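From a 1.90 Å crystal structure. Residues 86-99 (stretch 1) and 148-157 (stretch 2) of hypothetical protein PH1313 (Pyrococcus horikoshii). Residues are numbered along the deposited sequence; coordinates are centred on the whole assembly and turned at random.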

# COMPACT_ATOMS: atom_id res chain seq x y z
N LYS A 86 -47.18 18.44 8.01
CA LYS A 86 -46.50 17.31 8.63
C LYS A 86 -45.23 17.75 9.37
O LYS A 86 -44.92 17.22 10.44
CB LYS A 86 -46.17 16.25 7.58
CG LYS A 86 -47.41 15.64 6.95
CD LYS A 86 -47.06 14.43 6.10
CE LYS A 86 -48.32 13.69 5.65
NZ LYS A 86 -47.97 12.37 5.07
N ILE A 87 -44.50 18.70 8.80
CA ILE A 87 -43.28 19.20 9.43
C ILE A 87 -43.66 19.88 10.76
O ILE A 87 -43.00 19.67 11.78
CB ILE A 87 -42.54 20.20 8.52
CG1 ILE A 87 -41.92 19.46 7.33
CG2 ILE A 87 -41.47 20.95 9.30
CD1 ILE A 87 -41.30 20.38 6.28
N ASN A 88 -44.72 20.68 10.76
CA ASN A 88 -45.15 21.36 11.99
C ASN A 88 -45.58 20.39 13.08
O ASN A 88 -45.14 20.51 14.23
CB ASN A 88 -46.31 22.33 11.72
CG ASN A 88 -45.83 23.69 11.26
OD1 ASN A 88 -44.71 24.09 11.55
ND2 ASN A 88 -46.70 24.42 10.56
N ARG A 89 -46.43 19.43 12.74
CA ARG A 89 -46.88 18.51 13.78
C ARG A 89 -45.78 17.60 14.30
O ARG A 89 -45.74 17.31 15.49
CB ARG A 89 -48.10 17.70 13.32
CG ARG A 89 -47.85 16.52 12.41
CD ARG A 89 -48.99 15.51 12.58
NE ARG A 89 -48.92 14.39 11.63
CZ ARG A 89 -49.49 14.39 10.43
NH1 ARG A 89 -50.20 15.44 10.02
NH2 ARG A 89 -49.37 13.32 9.64
N THR A 90 -44.87 17.16 13.43
CA THR A 90 -43.79 16.30 13.89
C THR A 90 -42.82 17.12 14.74
O THR A 90 -42.30 16.64 15.75
CB THR A 90 -43.01 15.66 12.72
OG1 THR A 90 -43.92 14.96 11.87
CG2 THR A 90 -41.97 14.67 13.26
N ALA A 91 -42.57 18.36 14.33
CA ALA A 91 -41.67 19.23 15.08
C ALA A 91 -42.22 19.45 16.50
O ALA A 91 -41.46 19.40 17.47
CB ALA A 91 -41.51 20.56 14.36
N LEU A 92 -43.52 19.70 16.61
CA LEU A 92 -44.14 19.92 17.92
C LEU A 92 -44.10 18.65 18.76
O LEU A 92 -43.84 18.69 19.97
CB LEU A 92 -45.59 20.40 17.75
CG LEU A 92 -46.40 20.71 19.02
CD1 LEU A 92 -45.67 21.74 19.88
CD2 LEU A 92 -47.77 21.24 18.62
N LEU A 93 -44.35 17.51 18.12
CA LEU A 93 -44.33 16.23 18.82
C LEU A 93 -42.95 15.97 19.43
O LEU A 93 -42.83 15.57 20.60
CB LEU A 93 -44.66 15.10 17.83
CG LEU A 93 -44.69 13.68 18.40
CD1 LEU A 93 -45.90 13.51 19.31
CD2 LEU A 93 -44.75 12.67 17.25
N MET A 94 -41.91 16.19 18.64
CA MET A 94 -40.55 15.98 19.13
C MET A 94 -40.13 17.03 20.14
O MET A 94 -39.36 16.75 21.05
CB MET A 94 -39.59 15.94 17.95
CG MET A 94 -39.91 14.77 17.03
SD MET A 94 -38.61 14.39 15.89
CE MET A 94 -37.40 13.64 17.05
N PHE A 95 -40.64 18.25 19.98
CA PHE A 95 -40.32 19.33 20.90
C PHE A 95 -40.88 18.97 22.27
O PHE A 95 -40.20 19.12 23.29
CB PHE A 95 -40.94 20.64 20.42
CG PHE A 95 -40.76 21.79 21.39
CD1 PHE A 95 -41.62 21.94 22.48
CD2 PHE A 95 -39.73 22.71 21.21
CE1 PHE A 95 -41.45 23.00 23.38
CE2 PHE A 95 -39.55 23.76 22.10
CZ PHE A 95 -40.42 23.91 23.20
N ARG A 96 -42.11 18.48 22.30
CA ARG A 96 -42.75 18.11 23.55
C ARG A 96 -42.03 16.97 24.24
O ARG A 96 -41.86 16.98 25.46
CB ARG A 96 -44.23 17.78 23.31
CG ARG A 96 -45.05 19.05 23.10
CD ARG A 96 -46.45 18.81 22.57
NE ARG A 96 -47.25 20.02 22.69
CZ ARG A 96 -48.47 20.18 22.17
NH1 ARG A 96 -49.03 19.20 21.48
NH2 ARG A 96 -49.12 21.33 22.35
N LYS A 97 -41.57 16.00 23.47
CA LYS A 97 -40.85 14.88 24.05
C LYS A 97 -39.58 15.38 24.72
O LYS A 97 -39.26 15.01 25.84
CB LYS A 97 -40.49 13.84 22.97
CG LYS A 97 -39.62 12.72 23.51
CD LYS A 97 -39.47 11.58 22.51
CE LYS A 97 -38.49 10.54 23.03
NZ LYS A 97 -38.84 10.10 24.41
N LYS A 98 -38.85 16.25 24.02
CA LYS A 98 -37.61 16.80 24.56
C LYS A 98 -37.89 17.72 25.75
O LYS A 98 -37.18 17.67 26.75
CB LYS A 98 -36.86 17.56 23.48
CG LYS A 98 -35.55 18.20 23.94
CD LYS A 98 -34.48 17.17 24.27
CE LYS A 98 -33.16 17.87 24.56
NZ LYS A 98 -32.06 16.92 24.83
N ALA A 99 -38.93 18.54 25.63
CA ALA A 99 -39.28 19.47 26.71
C ALA A 99 -39.57 18.72 28.00
O ALA A 99 -39.22 19.17 29.09
CB ALA A 99 -40.48 20.33 26.31
N TYR A 148 -29.96 27.81 24.19
CA TYR A 148 -31.24 27.12 24.11
C TYR A 148 -31.18 25.74 24.74
O TYR A 148 -30.15 25.06 24.69
CB TYR A 148 -31.68 26.99 22.65
CG TYR A 148 -30.57 26.62 21.69
CD1 TYR A 148 -29.76 27.60 21.10
CD2 TYR A 148 -30.31 25.29 21.37
CE1 TYR A 148 -28.74 27.27 20.21
CE2 TYR A 148 -29.29 24.94 20.48
CZ TYR A 148 -28.51 25.93 19.91
OH TYR A 148 -27.51 25.58 19.04
N ASP A 149 -32.30 25.33 25.34
CA ASP A 149 -32.42 24.02 25.97
C ASP A 149 -32.78 23.00 24.89
O ASP A 149 -32.48 21.81 25.01
CB ASP A 149 -33.54 23.99 27.01
CG ASP A 149 -33.33 24.97 28.14
OD1 ASP A 149 -34.07 25.98 28.18
OD2 ASP A 149 -32.43 24.74 28.97
N ILE A 150 -33.45 23.48 23.85
CA ILE A 150 -33.92 22.61 22.77
C ILE A 150 -33.67 23.17 21.38
O ILE A 150 -33.89 24.35 21.12
CB ILE A 150 -35.45 22.40 22.90
CG1 ILE A 150 -35.78 21.73 24.23
CG2 ILE A 150 -35.96 21.57 21.72
CD1 ILE A 150 -37.26 21.79 24.58
N GLU A 151 -33.21 22.30 20.48
CA GLU A 151 -33.01 22.71 19.11
C GLU A 151 -33.81 21.77 18.23
O GLU A 151 -33.61 20.56 18.28
CB GLU A 151 -31.55 22.65 18.69
CG GLU A 151 -31.37 22.94 17.20
CD GLU A 151 -29.96 22.71 16.71
OE1 GLU A 151 -29.41 21.63 16.99
OE2 GLU A 151 -29.41 23.61 16.04
N ILE A 152 -34.74 22.32 17.45
CA ILE A 152 -35.53 21.52 16.53
C ILE A 152 -34.81 21.61 15.19
O ILE A 152 -34.75 22.69 14.59
CB ILE A 152 -36.96 22.08 16.35
CG1 ILE A 152 -37.72 22.02 17.68
CG2 ILE A 152 -37.71 21.30 15.28
CD1 ILE A 152 -37.97 20.61 18.21
N GLY A 153 -34.24 20.50 14.74
CA GLY A 153 -33.52 20.49 13.48
C GLY A 153 -34.40 19.91 12.39
O GLY A 153 -35.15 18.96 12.62
N ILE A 154 -34.31 20.48 11.19
CA ILE A 154 -35.12 20.02 10.07
C ILE A 154 -34.30 19.99 8.79
O ILE A 154 -33.78 21.01 8.36
CB ILE A 154 -36.34 20.95 9.85
CG1 ILE A 154 -37.17 21.05 11.14
CG2 ILE A 154 -37.20 20.44 8.69
CD1 ILE A 154 -38.31 22.06 11.07
N GLU A 155 -34.19 18.81 8.19
CA GLU A 155 -33.46 18.68 6.94
C GLU A 155 -34.42 18.15 5.89
O GLU A 155 -35.08 17.13 6.10
CB GLU A 155 -32.27 17.72 7.12
CG GLU A 155 -31.17 18.30 8.02
CD GLU A 155 -29.92 17.45 8.07
OE1 GLU A 155 -29.68 16.69 7.11
OE2 GLU A 155 -29.17 17.56 9.06
N ILE A 156 -34.53 18.86 4.77
CA ILE A 156 -35.43 18.44 3.71
C ILE A 156 -34.62 17.96 2.51
O ILE A 156 -33.72 18.65 2.03
CB ILE A 156 -36.35 19.60 3.29
CG1 ILE A 156 -37.05 20.17 4.53
CG2 ILE A 156 -37.39 19.10 2.28
CD1 ILE A 156 -37.97 21.32 4.25
N MET A 157 -34.96 16.78 2.03
CA MET A 157 -34.23 16.20 0.92
C MET A 157 -35.14 15.30 0.09
O MET A 157 -35.74 14.36 0.60
CB MET A 157 -33.05 15.40 1.48
CG MET A 157 -32.21 14.65 0.48
SD MET A 157 -30.70 14.03 1.27
CE MET A 157 -31.34 12.69 2.27

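An α-helix packs against a β-strand in a mainly apolar contact, with no hydrogen bond crossing between them. Helix 86-99 and strand 150-157 run roughly antiparallel, their N-to-C directions 151° apart and their axes 9.2 Å apart at closest approach, and together they bury 435 Å². Because the directions oppose, the earlier part of this helical segment meets the later part of the strand: Ile87 lies near Ile154 and Ile156, Ala91 near Ile152, and Lys98 near Ile150. Alternation along the strand sends Ile150, Ile152 and Ile154 toward the helix, whereas Glu151 points away. On the helix, Ile87, Ala91, Phe95 and Lys98 or Ala99 recur at intervals of three or four residues, about one turn, which keeps them on the strand-facing side. At one end, Ile87 CG2 touches Ile154 CD1 at 3.8 Å and Ile87 CD1 reaches Ile156 CD1 at 4.0 Å. In the middle, the small side chain of Ala91 accompanies the closest CA approach of the register, 6.7 Å from Ala91 CA to Ile152 CA; Ala91 CB lies 4.0 Å from Ile152 CG2. Ile152 CD1 also packs 3.7 Å from Phe95 CB and sits at the edge of the Phe95 ring, near its plane. Ile150, which has the largest covered area of either stretch, uses the face instead: its CD1 lies 4.2 Å from the centroid of the Phe95 ring, 21° off the normal, a CH-pi contact. The same methyl meets Ala99, with Ile150 CD1 3.9 Å from Ala99 CB. Lys98 closes this end with the aliphatic part of its chain, Lys98 CG lying 3.5 Å from Ile150 CG1. Within the helix, Thr90 OG1 donates a hydrogen bond to Lys86 O at 2.9 Å, so its hydroxyl is satisfied without the strand.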